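Multidrug resistance protein (Vibrio cholerae, PDB 1YC9) probably serves as the outer membrane channel of a multidrug efflux system, letting drugs leave the bacterial cell. Local coordinates at residues Arg119-Ala124 with Val276-Ala281; Lys173-Leu178 with Ser193-Val198; Trp26-Arg29 with Leu35-Leu38. The protein carries 1 engineered substitution. All coordinates share one frame; numbering follows the deposited sequence.

Contact 1. Residues Arg119-Ala124 with Val276-Ala281; sequences RAAVVA and VGIAQA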
ATOM      1  N   ARG A 119      29.025  10.348 -17.379  1.00 18.83           N
ATOM      2  CA  ARG A 119      29.082   8.931 -17.533  1.00 20.34           C
ATOM      3  C   ARG A 119      28.365   8.230 -16.372  1.00 19.14           C
ATOM      4  O   ARG A 119      27.622   7.288 -16.573  1.00 17.65           O
ATOM      5  CB  ARG A 119      30.528   8.472 -17.586  1.00 21.09           C
ATOM      6  CG  ARG A 119      30.603   6.989 -17.833  1.00 27.71           C
ATOM      7  CD  ARG A 119      32.016   6.513 -18.084  1.00 30.76           C
ATOM      8  NE  ARG A 119      32.802   6.693 -16.877  1.00 35.69           N
ATOM      9  CZ  ARG A 119      34.066   6.318 -16.751  1.00 39.59           C
ATOM     10  NH1 ARG A 119      34.684   5.724 -17.756  1.00 41.81           N
ATOM     11  NH2 ARG A 119      34.705   6.534 -15.612  1.00 42.49           N
ATOM     12  N   ALA A 120      28.583   8.689 -15.117  1.00 17.57           N
ATOM     13  CA  ALA A 120      27.948   8.046 -13.991  1.00 17.87           C
ATOM     14  C   ALA A 120      26.441   8.152 -14.074  1.00 18.94           C
ATOM     15  O   ALA A 120      25.705   7.249 -13.674  1.00 18.87           O
ATOM     16  CB  ALA A 120      28.461   8.700 -12.631  1.00 18.20           C
ATOM     17  N   ALA A 121      25.978   9.244 -14.638  1.00 19.38           N
ATOM     18  CA  ALA A 121      24.546   9.469 -14.831  1.00 19.36           C
ATOM     19  C   ALA A 121      23.994   8.435 -15.777  1.00 20.56           C
ATOM     20  O   ALA A 121      22.935   7.849 -15.529  1.00 19.52           O
ATOM     21  CB  ALA A 121      24.296  10.835 -15.346  1.00 21.17           C
ATOM     22  N   VAL A 122      24.740   8.159 -16.838  1.00 19.71           N
ATOM     23  CA  VAL A 122      24.261   7.146 -17.768  1.00 21.49           C
ATOM     24  C   VAL A 122      24.344   5.755 -17.183  1.00 20.36           C
ATOM     25  O   VAL A 122      23.406   5.001 -17.345  1.00 21.93           O
ATOM     26  CB  VAL A 122      24.973   7.242 -19.123  1.00 19.98           C
ATOM     27  CG1 VAL A 122      24.512   6.145 -20.058  1.00 23.68           C
ATOM     28  CG2 VAL A 122      24.747   8.587 -19.663  1.00 21.59           C
ATOM     29  N   VAL A 123      25.392   5.434 -16.437  1.00 20.20           N
ATOM     30  CA  VAL A 123      25.447   4.162 -15.737  1.00 21.24           C
ATOM     31  C   VAL A 123      24.299   3.939 -14.743  1.00 20.72           C
ATOM     32  O   VAL A 123      23.731   2.856 -14.664  1.00 20.91           O
ATOM     33  CB  VAL A 123      26.781   3.953 -15.024  1.00 21.22           C
ATOM     34  CG1 VAL A 123      26.753   2.667 -14.249  1.00 22.54           C
ATOM     35  CG2 VAL A 123      27.909   3.904 -16.075  1.00 23.53           C
ATOM     36  N   ALA A 124      23.936   5.006 -14.053  1.00 19.77           N
ATOM     37  CA  ALA A 124      22.812   4.977 -13.150  1.00 18.99           C
ATOM     38  C   ALA A 124      21.531   4.705 -13.906  1.00 19.04           C
ATOM     39  O   ALA A 124      20.765   3.851 -13.519  1.00 17.71           O
ATOM     40  CB  ALA A 124      22.721   6.299 -12.382  1.00 18.73           C
ATOM     41  N   VAL A 276      26.037   8.779  -5.978  1.00 20.10           N
ATOM     42  CA  VAL A 276      26.970   9.280  -4.990  1.00 19.43           C
ATOM     43  C   VAL A 276      28.145   9.858  -5.753  1.00 20.71           C
ATOM     44  O   VAL A 276      28.650  10.941  -5.423  1.00 19.93           O
ATOM     45  CB  VAL A 276      27.412   8.197  -3.951  1.00 20.50           C
ATOM     46  CG1 VAL A 276      28.554   8.676  -3.104  1.00 22.33           C
ATOM     47  CG2 VAL A 276      26.260   7.772  -3.104  1.00 18.94           C
ATOM     48  N   GLY A 277      28.613   9.130  -6.787  1.00 20.59           N
ATOM     49  CA  GLY A 277      29.667   9.662  -7.600  1.00 20.59           C
ATOM     50  C   GLY A 277      29.339  10.986  -8.275  1.00 19.10           C
ATOM     51  O   GLY A 277      30.198  11.844  -8.351  1.00 20.92           O
ATOM     52  N   ILE A 278      28.145  11.112  -8.817  1.00 18.10           N
ATOM     53  CA  ILE A 278      27.702  12.334  -9.430  1.00 18.68           C
ATOM     54  C   ILE A 278      27.821  13.458  -8.406  1.00 18.21           C
ATOM     55  O   ILE A 278      28.277  14.562  -8.734  1.00 17.71           O
ATOM     56  CB  ILE A 278      26.258  12.222  -9.891  1.00 17.35           C
ATOM     57  CG1 ILE A 278      26.130  11.244 -11.120  1.00 21.31           C
ATOM     58  CG2 ILE A 278      25.682  13.563 -10.284  1.00 18.64           C
ATOM     59  CD1 ILE A 278      24.714  10.866 -11.413  1.00 22.24           C
ATOM     60  N   ALA A 279      27.318  13.208  -7.197  1.00 18.19           N
ATOM     61  CA  ALA A 279      27.281  14.264  -6.168  1.00 17.79           C
ATOM     62  C   ALA A 279      28.695  14.698  -5.783  1.00 18.33           C
ATOM     63  O   ALA A 279      28.984  15.889  -5.560  1.00 17.22           O
ATOM     64  CB  ALA A 279      26.521  13.809  -4.914  1.00 17.99           C
ATOM     65  N   GLN A 280      29.583  13.733  -5.699  1.00 18.12           N
ATOM     66  CA  GLN A 280      30.986  14.043  -5.490  1.00 20.37           C
ATOM     67  C   GLN A 280      31.587  14.887  -6.626  1.00 19.99           C
ATOM     68  O   GLN A 280      32.320  15.840  -6.367  1.00 19.95           O
ATOM     69  CB  GLN A 280      31.814  12.758  -5.310  1.00 20.42           C
ATOM     70  CG  GLN A 280      31.596  12.041  -3.965  1.00 25.09           C
ATOM     71  CD  GLN A 280      32.235  10.622  -3.918  1.00 31.81           C
ATOM     72  OE1 GLN A 280      32.636  10.075  -4.953  1.00 35.70           O
ATOM     73  NE2 GLN A 280      32.240  10.022  -2.738  1.00 34.35           N
ATOM     74  N   ALA A 281      31.250  14.541  -7.885  1.00 19.54           N
ATOM     75  CA  ALA A 281      31.812  15.205  -9.029  1.00 19.36           C
ATOM     76  C   ALA A 281      31.317  16.633  -9.200  1.00 18.71           C
ATOM     77  O   ALA A 281      31.969  17.435  -9.850  1.00 18.39           O
ATOM     78  CB  ALA A 281      31.521  14.399 -10.284  1.00 18.99           C
TER
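I278 lays its longer branch across the first turns of helix 117-183, with A120 and A121 on the receiving side. The ethyl arm does the touching. CG1 stands anti to the carbonyl carbon of I278 (chi1 -70°), and the next bond is extended (chi2 167°), so CD1 reaches straight out from helix 260-281 to the neighbouring backbone. The two alanines meet it differently. A120 points its methyl at the opposite helix, and A120 CB rests 3.8 Å from I278 CG1, partway along the arm. A121 offers its flank instead: I278 CD1 comes to 3.7 Å from A121 CA and 4.0 Å from A121 CB, with A121 N almost as close. The tip lies against the A121 backbone and its methyl, while A120 CB meets the arm further back. Helices 117-183 and 260-281 run in roughly opposite directions here, and the CA atoms of A120 and I278 are 6.3 Å apart. The place is where the helical body hands over to the strands: strand 98-111 comes before helix 117-183, and strand 286-298 follows helix 260-281. K117 also packs on I278, Q274 touches A120, and D113 accepts a hydrogen bond from R119 N. The chemistry is wholly apolar, 123 Å² of buried surface in all, which implies a non-directional van der Waals fit in which the small alanines leave the backbone accessible to the isoleucine arm.

Contact 2. Residues Lys173-Leu178 with Ser193-Val198; sequences KTVELL and SQAKAV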
ATOM      1  N   LYS A 173     -30.066 -39.932   2.987  1.00 34.23           N
ATOM      2  CA  LYS A 173     -30.353 -41.374   3.153  1.00 36.24           C
ATOM      3  C   LYS A 173     -30.605 -41.712   4.628  1.00 36.14           C
ATOM      4  O   LYS A 173     -31.415 -42.577   4.941  1.00 36.97           O
ATOM      5  CB  LYS A 173     -29.222 -42.261   2.576  1.00 36.47           C
ATOM      6  CG  LYS A 173     -29.332 -42.578   1.082  1.00 38.89           C
ATOM      7  CD  LYS A 173     -30.417 -43.634   0.854  1.00 44.02           C
ATOM      8  CE  LYS A 173     -30.504 -44.152  -0.601  1.00 47.00           C
ATOM      9  NZ  LYS A 173     -31.579 -45.199  -0.645  1.00 48.94           N
ATOM     10  N   THR A 174     -29.963 -40.998   5.531  1.00 36.57           N
ATOM     11  CA  THR A 174     -30.142 -41.204   6.948  1.00 37.33           C
ATOM     12  C   THR A 174     -31.496 -40.672   7.438  1.00 37.99           C
ATOM     13  O   THR A 174     -32.155 -41.300   8.283  1.00 38.25           O
ATOM     14  CB  THR A 174     -29.028 -40.522   7.702  1.00 37.35           C
ATOM     15  OG1 THR A 174     -27.772 -41.075   7.288  1.00 39.71           O
ATOM     16  CG2 THR A 174     -29.088 -40.812   9.185  1.00 38.08           C
ATOM     17  N   VAL A 175     -31.878 -39.494   6.956  1.00 36.56           N
ATOM     18  CA  VAL A 175     -33.205 -38.953   7.250  1.00 36.85           C
ATOM     19  C   VAL A 175     -34.259 -39.991   6.874  1.00 37.75           C
ATOM     20  O   VAL A 175     -35.127 -40.291   7.676  1.00 37.33           O
ATOM     21  CB  VAL A 175     -33.469 -37.653   6.488  1.00 36.05           C
ATOM     22  CG1 VAL A 175     -34.994 -37.329   6.413  1.00 34.48           C
ATOM     23  CG2 VAL A 175     -32.686 -36.517   7.134  1.00 34.44           C
ATOM     24  N   GLU A 176     -34.176 -40.497   5.654  1.00 38.59           N
ATOM     25  CA  GLU A 176     -35.236 -41.328   5.126  1.00 40.86           C
ATOM     26  C   GLU A 176     -35.297 -42.721   5.747  1.00 40.66           C
ATOM     27  O   GLU A 176     -36.387 -43.297   5.859  1.00 41.11           O
ATOM     28  CB  GLU A 176     -35.200 -41.341   3.600  1.00 41.76           C
ATOM     29  CG  GLU A 176     -34.378 -42.382   2.923  1.00 45.91           C
ATOM     30  CD  GLU A 176     -34.457 -42.200   1.415  1.00 52.00           C
ATOM     31  OE1 GLU A 176     -35.134 -43.027   0.748  1.00 52.43           O
ATOM     32  OE2 GLU A 176     -33.863 -41.206   0.910  1.00 54.94           O
ATOM     33  N   LEU A 177     -34.155 -43.223   6.216  1.00 40.45           N
ATOM     34  CA  LEU A 177     -34.145 -44.398   7.078  1.00 40.17           C
ATOM     35  C   LEU A 177     -34.809 -44.101   8.417  1.00 39.68           C
ATOM     36  O   LEU A 177     -35.633 -44.891   8.894  1.00 39.31           O
ATOM     37  CB  LEU A 177     -32.725 -44.912   7.320  1.00 40.34           C
ATOM     38  CG  LEU A 177     -32.664 -46.139   8.250  1.00 41.70           C
ATOM     39  CD1 LEU A 177     -33.340 -47.342   7.642  1.00 42.38           C
ATOM     40  CD2 LEU A 177     -31.224 -46.455   8.612  1.00 42.20           C
ATOM     41  N   LEU A 178     -34.435 -42.988   9.049  1.00 38.51           N
ATOM     42  CA  LEU A 178     -34.941 -42.659  10.376  1.00 38.16           C
ATOM     43  C   LEU A 178     -36.429 -42.355  10.328  1.00 36.92           C
ATOM     44  O   LEU A 178     -37.122 -42.610  11.283  1.00 35.61           O
ATOM     45  CB  LEU A 178     -34.210 -41.467  10.998  1.00 37.62           C
ATOM     46  CG  LEU A 178     -33.038 -41.779  11.935  1.00 39.55           C
ATOM     47  CD1 LEU A 178     -31.985 -42.643  11.236  1.00 40.10           C
ATOM     48  CD2 LEU A 178     -32.422 -40.488  12.460  1.00 40.22           C
ATOM     49  N   SER A 193     -35.732 -35.207  13.672  1.00 27.64           N
ATOM     50  CA  SER A 193     -35.633 -33.762  13.535  1.00 28.79           C
ATOM     51  C   SER A 193     -34.140 -33.357  13.486  1.00 28.89           C
ATOM     52  O   SER A 193     -33.756 -32.504  12.709  1.00 28.50           O
ATOM     53  CB  SER A 193     -36.336 -33.043  14.669  1.00 28.42           C
ATOM     54  OG  SER A 193     -37.742 -33.297  14.632  1.00 30.63           O
ATOM     55  N   GLN A 194     -33.334 -34.023  14.287  1.00 29.30           N
ATOM     56  CA  GLN A 194     -31.901 -33.766  14.342  1.00 29.23           C
ATOM     57  C   GLN A 194     -31.272 -34.088  13.016  1.00 29.18           C
ATOM     58  O   GLN A 194     -30.466 -33.286  12.507  1.00 29.35           O
ATOM     59  CB  GLN A 194     -31.262 -34.563  15.461  1.00 29.51           C
ATOM     60  CG  GLN A 194     -29.859 -34.078  15.841  1.00 31.10           C
ATOM     61  CD  GLN A 194     -29.873 -32.732  16.493  1.00 32.91           C
ATOM     62  OE1 GLN A 194     -30.126 -32.636  17.662  1.00 36.04           O
ATOM     63  NE2 GLN A 194     -29.614 -31.678  15.716  1.00 37.20           N
ATOM     64  N   ALA A 195     -31.677 -35.198  12.428  1.00 28.07           N
ATOM     65  CA  ALA A 195     -31.133 -35.660  11.170  1.00 27.43           C
ATOM     66  C   ALA A 195     -31.494 -34.738  10.047  1.00 26.80           C
ATOM     67  O   ALA A 195     -30.696 -34.514   9.115  1.00 25.14           O
ATOM     68  CB  ALA A 195     -31.574 -37.070  10.870  1.00 28.03           C
ATOM     69  N   LYS A 196     -32.717 -34.209  10.100  1.00 26.01           N
ATOM     70  CA  LYS A 196     -33.140 -33.234   9.118  1.00 25.63           C
ATOM     71  C   LYS A 196     -32.365 -31.908   9.289  1.00 24.69           C
ATOM     72  O   LYS A 196     -32.027 -31.287   8.303  1.00 24.58           O
ATOM     73  CB  LYS A 196     -34.646 -33.022   9.206  1.00 25.56           C
ATOM     74  CG  LYS A 196     -35.413 -34.225   8.745  1.00 29.66           C
ATOM     75  CD  LYS A 196     -36.934 -34.038   9.012  1.00 33.95           C
ATOM     76  CE  LYS A 196     -37.729 -35.098   8.283  1.00 37.59           C
ATOM     77  NZ  LYS A 196     -37.834 -34.776   6.846  1.00 41.33           N
ATOM     78  N   ALA A 197     -32.042 -31.552  10.523  1.00 24.75           N
ATOM     79  CA  ALA A 197     -31.289 -30.342  10.817  1.00 25.94           C
ATOM     80  C   ALA A 197     -29.852 -30.511  10.261  1.00 25.94           C
ATOM     81  O   ALA A 197     -29.347 -29.623   9.524  1.00 24.88           O
ATOM     82  CB  ALA A 197     -31.256 -30.086  12.270  1.00 26.13           C
ATOM     83  N   VAL A 198     -29.279 -31.682  10.512  1.00 25.60           N
ATOM     84  CA  VAL A 198     -27.961 -32.031   9.960  1.00 26.80           C
ATOM     85  C   VAL A 198     -27.967 -31.922   8.434  1.00 26.61           C
ATOM     86  O   VAL A 198     -27.075 -31.263   7.855  1.00 26.26           O
ATOM     87  CB  VAL A 198     -27.485 -33.440  10.432  1.00 27.79           C
ATOM     88  CG1 VAL A 198     -26.233 -33.917   9.642  1.00 27.91           C
ATOM     89  CG2 VAL A 198     -27.161 -33.421  11.892  1.00 28.74           C
TER
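V175 and A195 face each other in an antiparallel helical hairpin, near the end where helix 117-183 turns back through a short connection into helix 189-223; this belongs to the long coiled-coil body of the outer membrane factor family. Locally the axes come to 9.0 Å, with an angle of 164° between their directions. V175 CG2 presses on the backbone of the partner helix, 3.4 Å from A195 O, and also touches the methyl of A195 and, on K196, N and CG. V175 CG1, anti to its own backbone N (chi1 161°), meets only the K196 side chain, at CG, CE and NZ; that side chain crosses V175 at about a right angle. L178, on the adjoining turn, brings L178 CD2 to 3.9 Å from A195 CB, so the alanine methyl is met by both V175 and L178. Further out, Y398 of helix 398-433 packs on both L178 and A195, and the T174 hydroxyl is bonded to V170 O and E405 OE2. Helix 189-223 also borders a second subunit, where Q379 of that neighbouring chain packs on K196 and A197. K196 lies along the margin of the apolar patch, and its charged end is claimed by E179 OE2 in a salt bridge that ties the two helices together. A bend at the last torsion (chi4 -77°) leaves K196 NZ 3.8 Å from V175 CG1.

Contact 3. Residues Trp26-Arg29 with Leu35-Leu38; sequences WWQR and LNHL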
ATOM      1  N   TRP A  26       6.333 -22.937 -16.548  1.00 31.58           N
ATOM      2  CA  TRP A  26       6.331 -23.925 -15.479  1.00 29.60           C
ATOM      3  C   TRP A  26       4.966 -24.517 -15.135  1.00 28.96           C
ATOM      4  O   TRP A  26       4.875 -25.602 -14.583  1.00 28.41           O
ATOM      5  CB  TRP A  26       7.000 -23.315 -14.221  1.00 30.15           C
ATOM      6  CG  TRP A  26       6.380 -21.978 -13.877  1.00 27.28           C
ATOM      7  CD1 TRP A  26       6.838 -20.754 -14.230  1.00 26.59           C
ATOM      8  CD2 TRP A  26       5.139 -21.748 -13.148  1.00 27.01           C
ATOM      9  NE1 TRP A  26       5.964 -19.781 -13.794  1.00 28.55           N
ATOM     10  CE2 TRP A  26       4.921 -20.357 -13.118  1.00 25.54           C
ATOM     11  CE3 TRP A  26       4.194 -22.576 -12.545  1.00 25.75           C
ATOM     12  CZ2 TRP A  26       3.790 -19.773 -12.491  1.00 23.66           C
ATOM     13  CZ3 TRP A  26       3.077 -22.004 -11.929  1.00 26.24           C
ATOM     14  CH2 TRP A  26       2.885 -20.621 -11.906  1.00 24.94           C
ATOM     15  N   TRP A  27       3.898 -23.779 -15.428  1.00 28.06           N
ATOM     16  CA  TRP A  27       2.537 -24.215 -15.127  1.00 26.93           C
ATOM     17  C   TRP A  27       2.134 -25.433 -15.966  1.00 26.93           C
ATOM     18  O   TRP A  27       1.216 -26.188 -15.589  1.00 26.95           O
ATOM     19  CB  TRP A  27       1.542 -23.089 -15.391  1.00 24.74           C
ATOM     20  CG  TRP A  27       1.695 -22.461 -16.747  1.00 25.50           C
ATOM     21  CD1 TRP A  27       1.101 -22.859 -17.911  1.00 23.59           C
ATOM     22  CD2 TRP A  27       2.483 -21.316 -17.069  1.00 25.28           C
ATOM     23  NE1 TRP A  27       1.477 -22.029 -18.936  1.00 24.29           N
ATOM     24  CE2 TRP A  27       2.334 -21.078 -18.448  1.00 24.98           C
ATOM     25  CE3 TRP A  27       3.337 -20.470 -16.328  1.00 22.76           C
ATOM     26  CZ2 TRP A  27       2.988 -20.044 -19.097  1.00 27.03           C
ATOM     27  CZ3 TRP A  27       3.977 -19.433 -16.979  1.00 22.23           C
ATOM     28  CH2 TRP A  27       3.802 -19.233 -18.356  1.00 25.59           C
ATOM     29  N   GLN A  28       2.827 -25.615 -17.093  1.00 28.95           N
ATOM     30  CA  GLN A  28       2.566 -26.765 -17.955  1.00 30.06           C
ATOM     31  C   GLN A  28       2.831 -28.087 -17.265  1.00 30.79           C
ATOM     32  O   GLN A  28       2.260 -29.098 -17.663  1.00 31.36           O
ATOM     33  CB  GLN A  28       3.342 -26.656 -19.291  1.00 30.85           C
ATOM     34  CG  GLN A  28       2.839 -25.556 -20.200  1.00 32.52           C
ATOM     35  CD  GLN A  28       3.726 -25.347 -21.422  1.00 34.51           C
ATOM     36  OE1 GLN A  28       4.832 -25.890 -21.503  1.00 37.97           O
ATOM     37  NE2 GLN A  28       3.272 -24.544 -22.326  1.00 34.16           N
ATOM     38  N   ARG A  29       3.680 -28.096 -16.244  1.00 31.51           N
ATOM     39  CA  ARG A  29       3.966 -29.334 -15.566  1.00 32.91           C
ATOM     40  C   ARG A  29       2.752 -29.936 -14.875  1.00 32.10           C
ATOM     41  O   ARG A  29       2.751 -31.128 -14.604  1.00 30.40           O
ATOM     42  CB  ARG A  29       5.213 -29.224 -14.675  1.00 34.37           C
ATOM     43  CG  ARG A  29       5.021 -28.991 -13.197  1.00 40.75           C
ATOM     44  CD  ARG A  29       6.354 -29.080 -12.418  1.00 46.55           C
ATOM     45  NE  ARG A  29       6.489 -30.267 -11.557  1.00 50.78           N
ATOM     46  CZ  ARG A  29       7.460 -31.193 -11.641  1.00 54.05           C
ATOM     47  NH1 ARG A  29       7.473 -32.211 -10.783  1.00 55.43           N
ATOM     48  NH2 ARG A  29       8.413 -31.132 -12.572  1.00 55.39           N
ATOM     49  N   LEU A  35      -5.580 -24.595 -17.196  1.00 27.75           N
ATOM     50  CA  LEU A  35      -4.659 -23.695 -16.517  1.00 27.38           C
ATOM     51  C   LEU A  35      -3.747 -23.052 -17.533  1.00 27.71           C
ATOM     52  O   LEU A  35      -3.554 -21.840 -17.556  1.00 25.85           O
ATOM     53  CB  LEU A  35      -3.855 -24.463 -15.490  1.00 27.29           C
ATOM     54  CG  LEU A  35      -2.817 -23.625 -14.721  1.00 28.39           C
ATOM     55  CD1 LEU A  35      -3.505 -22.410 -14.097  1.00 29.18           C
ATOM     56  CD2 LEU A  35      -2.149 -24.472 -13.670  1.00 27.93           C
ATOM     57  N   ASN A  36      -3.173 -23.882 -18.399  1.00 27.76           N
ATOM     58  CA  ASN A  36      -2.322 -23.394 -19.479  1.00 28.76           C
ATOM     59  C   ASN A  36      -2.957 -22.286 -20.273  1.00 28.34           C
ATOM     60  O   ASN A  36      -2.316 -21.295 -20.551  1.00 28.15           O
ATOM     61  CB  ASN A  36      -1.987 -24.531 -20.455  1.00 29.64           C
ATOM     62  CG  ASN A  36      -1.119 -25.568 -19.839  1.00 29.50           C
ATOM     63  OD1 ASN A  36      -0.654 -25.425 -18.712  1.00 28.19           O
ATOM     64  ND2 ASN A  36      -0.874 -26.642 -20.591  1.00 32.92           N
ATOM     65  N   HIS A  37      -4.213 -22.472 -20.661  1.00 28.80           N
ATOM     66  CA  HIS A  37      -4.912 -21.500 -21.473  1.00 29.28           C
ATOM     67  C   HIS A  37      -5.165 -20.158 -20.733  1.00 27.59           C
ATOM     68  O   HIS A  37      -4.997 -19.073 -21.314  1.00 26.56           O
ATOM     69  CB  HIS A  37      -6.235 -22.051 -21.962  1.00 30.69           C
ATOM     70  CG  HIS A  37      -6.661 -21.467 -23.271  1.00 36.76           C
ATOM     71  ND1 HIS A  37      -7.371 -20.288 -23.364  1.00 40.46           N
ATOM     72  CD2 HIS A  37      -6.464 -21.889 -24.549  1.00 41.48           C
ATOM     73  CE1 HIS A  37      -7.591 -20.003 -24.637  1.00 40.76           C
ATOM     74  NE2 HIS A  37      -7.054 -20.959 -25.376  1.00 43.70           N
ATOM     75  N   LEU A  38      -5.564 -20.257 -19.466  1.00 24.99           N
ATOM     76  CA  LEU A  38      -5.765 -19.081 -18.616  1.00 24.72           C
ATOM     77  C   LEU A  38      -4.480 -18.268 -18.501  1.00 23.12           C
ATOM     78  O   LEU A  38      -4.499 -17.069 -18.714  1.00 23.81           O
ATOM     79  CB  LEU A  38      -6.239 -19.514 -17.216  1.00 23.88           C
ATOM     80  CG  LEU A  38      -7.675 -20.022 -17.158  1.00 24.97           C
ATOM     81  CD1 LEU A  38      -7.969 -20.721 -15.847  1.00 27.46           C
ATOM     82  CD2 LEU A  38      -8.630 -18.886 -17.381  1.00 27.52           C
TER
HETATM   83  O   HOH W   1      -1.184 -27.255 -16.550  1.00 31.24           O
HETATM   84  O   HOH W   2       0.716 -29.074 -19.702  1.00 33.39           O
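A short 3-10 turn ahead of helix 33-44 doubles back on that helix's first turns, and N36 is where the two meet. The carboxamide oxygen N36 OD1 comes in at the edge of the W27 indole, near the ring plane, 3.2 Å from W27 CD1. The amide and ring planes are 65° apart, so the oxygen meets the ring without the amide lying flat against it. Q28 approaches the same face of the amide: N36 OD1 lies 3.6 Å from Q28 CA, and the Q28 side chain crosses that of N36 at about a right angle. One residue earlier on the helix, L35 CD2 lies 4.3 Å from W27 CB. W27 CG sits between its own backbone N and carbonyl carbon (chi1 51°), and the ring then lies over helix 33-44, where I39, E40 and L43 also touch it. Its W27 CE3 edge meets a face of the W26 indole, and W26 in turn packs on S144, T145, L427 and I430 of the long helices. Two waters complete the junction. One lies 2.8 Å from W27 O and also within bonding distance of N36 OD1, though other acceptors compete for its protons. The second donates to Q28 O at 2.6 Å and accepts from N36 ND2 at 3.0 Å. Oxygen and nitrogen of one amide thus look to different waters, which is consistent with its modelled orientation. The polar link between turn and helix is indirect, carried by water, while the tryptophan and leucine carbons supply the apolar side.

How the contacts relate
The three contacts are strung out along one elongated chain. Contacts 1 and 2 both use helix 117-183 but lie far apart on it, on opposite sides of the chain's centre, with their own centres 79 Å apart: contact 1 is beside the strands, contact 2 near the helical turn at the far end. Contact 3 lies between them, its centre 44 Å from that of each and 18 Å from the chain's centre. None touches another; the shortest gap, between contacts 1 and 3, is about 28 Å between nearest atoms. Of the three, only contact 2 is touched by a neighbouring subunit. In sequence, contact 3 closes first, then contact 1 opens and spans contact 2.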